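Local coordinates for protein alcohol dehydrogenase, zinc-containing (Thermotoga maritima, PDB 3IP1) that catalyses the NAD(+)-dependent oxidation of scyllo-inosose to 3-dehydro-scyllo-inosose, probably as a step in myo-inositol degradation, at residues 112-117 / 172-177. Residues are numbered along the deposited sequence; the frame is centred on the assembly and turned at random.
Sequences NRRTNK and AWSLRE
Arg-113 starts with CG anti to its carbonyl carbon (chi1 -82°) and bends at chi3, which lays its guanidinium over the indole of Trp-173. Arg-114 instead has CG anti to the backbone N (chi1 -176°), and its own bend at chi3 sets it against Arg-176. Both arginines sit in the turn between strands 111-112 and 117-118 of the GroES-like domain, where Asn-112, Asn-116 and Lys-117 form a G1 beta bulge. The turn packs on strand 172-174.

The Arg-113/Trp-173 pair is a cation-pi stack: planes 22° apart, with CZ of Arg-113 3.8 Å from the centroid of the Trp-173 six-membered ring. Arg-113 NH1 also donates to Ala-172 O at 2.8 Å, from above the carbonyl plane, and to Lys-170 O; with the stack, these bonds probably hold the group's rotation. Trp-173 NE1 bonds Glu-128, and Arg-137 of the second subunit packs against the Trp-173 side chain. An alanine at Trp-173 would remove the stack and the NE1 bond, and would probably loosen the hold on Arg-113.

In the conformer described, the Arg-114 guanidinium lies nearly flat on that of Arg-176, centres 4.5 Å apart. Glu-123 forms a salt bridge with Arg-114 and probably eases this like-charge pairing. It also bonds Asn-112 ND2 and Ser-174 OG. Ser-174 OG closes an ST turn by accepting from Arg-176 N at 3.1 Å. Asn-112 OD1 makes an Asx turn, accepting Arg-114 N at 2.9 Å.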
loop_
_atom_site.group_PDB
_atom_site.type_symbol
_atom_site.label_atom_id
_atom_site.label_comp_id
_atom_site.label_asym_id
_atom_site.label_seq_id
_atom_site.Cartn_x
_atom_site.Cartn_y
_atom_site.Cartn_z
ATOM N N ASN A 112 25.342 14.002 -12.648
ATOM C CA ASN A 112 24.195 14.764 -12.168
ATOM C C ASN A 112 22.906 14.071 -12.621
ATOM O O ASN A 112 22.668 13.920 -13.827
ATOM C CB ASN A 112 24.242 16.196 -12.704
ATOM C CG ASN A 112 23.103 17.053 -12.192
ATOM O OD1 ASN A 112 22.199 16.555 -11.541
ATOM N ND2 ASN A 112 23.141 18.355 -12.490
ATOM N N ARG A 113 22.089 13.650 -11.657
ATOM C CA ARG A 113 20.807 13.008 -11.960
ATOM C C ARG A 113 19.865 13.868 -12.800
ATOM O O ARG A 113 19.115 13.323 -13.608
ATOM C CB ARG A 113 20.085 12.573 -10.692
ATOM C CG ARG A 113 20.571 11.254 -10.136
ATOM C CD ARG A 113 19.929 10.998 -8.798
ATOM N NE ARG A 113 20.582 11.790 -7.754
ATOM C CZ ARG A 113 21.359 11.289 -6.798
ATOM N NH1 ARG A 113 21.928 12.109 -5.908
ATOM N NH2 ARG A 113 21.569 9.975 -6.736
ATOM N N ARG A 114 19.908 15.193 -12.622
ATOM C CA ARG A 114 19.121 16.114 -13.463
ATOM C C ARG A 114 19.296 15.848 -14.967
ATOM O O ARG A 114 18.328 15.915 -15.722
ATOM C CB ARG A 114 19.443 17.588 -13.169
ATOM C CG ARG A 114 18.549 18.569 -13.975
ATOM C CD ARG A 114 18.855 20.047 -13.743
ATOM N NE ARG A 114 20.249 20.400 -14.015
ATOM C CZ ARG A 114 20.745 20.761 -15.201
ATOM N NH1 ARG A 114 19.981 20.806 -16.285
ATOM N NH2 ARG A 114 22.026 21.071 -15.307
ATOM N N THR A 115 20.522 15.539 -15.389
ATOM C CA THR A 115 20.838 15.420 -16.816
ATOM C C THR A 115 21.274 14.023 -17.210
ATOM O O THR A 115 21.341 13.712 -18.389
ATOM C CB THR A 115 21.974 16.374 -17.211
ATOM O OG1 THR A 115 23.128 16.097 -16.400
ATOM C CG2 THR A 115 21.543 17.832 -17.024
ATOM N N ASN A 116 21.575 13.182 -16.227
ATOM C CA ASN A 116 22.272 11.923 -16.464
ATOM C C ASN A 116 23.618 12.108 -17.176
ATOM O O ASN A 116 24.089 11.231 -17.891
ATOM C CB ASN A 116 21.392 10.903 -17.196
ATOM C CG ASN A 116 21.927 9.481 -17.064
ATOM O OD1 ASN A 116 22.448 9.092 -16.008
ATOM N ND2 ASN A 116 21.805 8.703 -18.129
ATOM N N LYS A 117 24.232 13.261 -16.946
ATOM C CA LYS A 117 25.563 13.565 -17.447
ATOM C C LYS A 117 26.428 14.098 -16.329
ATOM O O LYS A 117 25.921 14.483 -15.269
ATOM C CB LYS A 117 25.491 14.569 -18.599
ATOM C CG LYS A 117 24.863 13.957 -19.838
ATOM C CD LYS A 117 24.456 14.999 -20.857
ATOM C CE LYS A 117 23.881 14.310 -22.087
ATOM N NZ LYS A 117 23.579 15.286 -23.175
ATOM N N ALA A 172 24.522 14.216 -4.246
ATOM C CA ALA A 172 24.155 15.594 -4.612
ATOM C C ALA A 172 22.886 15.662 -5.480
ATOM O O ALA A 172 22.650 14.771 -6.286
ATOM C CB ALA A 172 25.333 16.290 -5.318
ATOM N N TRP A 173 22.090 16.715 -5.281
ATOM C CA TRP A 173 20.842 16.951 -6.007
ATOM C C TRP A 173 20.814 18.380 -6.545
ATOM O O TRP A 173 21.157 19.332 -5.844
ATOM C CB TRP A 173 19.633 16.741 -5.080
ATOM C CG TRP A 173 19.442 15.310 -4.675
ATOM C CD1 TRP A 173 19.886 14.709 -3.531
ATOM C CD2 TRP A 173 18.767 14.292 -5.429
ATOM N NE1 TRP A 173 19.522 13.380 -3.523
ATOM C CE2 TRP A 173 18.831 13.101 -4.674
ATOM C CE3 TRP A 173 18.111 14.276 -6.671
ATOM C CZ2 TRP A 173 18.257 11.902 -5.112
ATOM C CZ3 TRP A 173 17.547 13.077 -7.113
ATOM C CH2 TRP A 173 17.619 11.912 -6.326
ATOM N N SER A 174 20.383 18.535 -7.785
ATOM C CA SER A 174 20.419 19.848 -8.423
ATOM C C SER A 174 19.419 20.815 -7.809
ATOM O O SER A 174 18.290 20.431 -7.528
ATOM C CB SER A 174 20.120 19.721 -9.907
ATOM O OG SER A 174 20.104 21.010 -10.483
ATOM N N LEU A 175 19.819 22.076 -7.638
ATOM C CA LEU A 175 18.873 23.125 -7.272
ATOM C C LEU A 175 18.440 24.025 -8.450
ATOM O O LEU A 175 17.950 25.143 -8.219
ATOM C CB LEU A 175 19.441 23.997 -6.145
ATOM C CG LEU A 175 19.801 23.339 -4.801
ATOM C CD1 LEU A 175 20.499 24.373 -3.921
ATOM C CD2 LEU A 175 18.582 22.698 -4.076
ATOM N N ARG A 176 18.619 23.571 -9.695
ATOM C CA ARG A 176 18.255 24.352 -10.909
ATOM C C ARG A 176 16.824 24.886 -10.875
ATOM O O ARG A 176 16.543 26.027 -11.247
ATOM C CB ARG A 176 18.406 23.490 -12.169
ATOM C CG ARG A 176 19.805 23.393 -12.717
ATOM C CD ARG A 176 20.027 24.386 -13.855
ATOM N NE ARG A 176 19.006 24.275 -14.894
ATOM C CZ ARG A 176 19.085 24.890 -16.065
ATOM N NH1 ARG A 176 18.118 24.755 -16.961
ATOM N NH2 ARG A 176 20.138 25.641 -16.336
ATOM N N GLU A 177 15.906 24.023 -10.452
ATOM C CA GLU A 177 14.487 24.405 -10.370
ATOM C C GLU A 177 14.212 25.660 -9.520
ATOM O O GLU A 177 13.154 26.274 -9.645
ATOM C CB GLU A 177 13.653 23.260 -9.789
ATOM C CG GLU A 177 13.432 22.042 -10.696
ATOM C CD GLU A 177 12.909 20.859 -9.878
ATOM O OE1 GLU A 177 11.719 20.493 -10.034
ATOM O OE2 GLU A 177 13.681 20.332 -9.042
HETATM O O HOH W 1 23.420 13.228 -8.842
#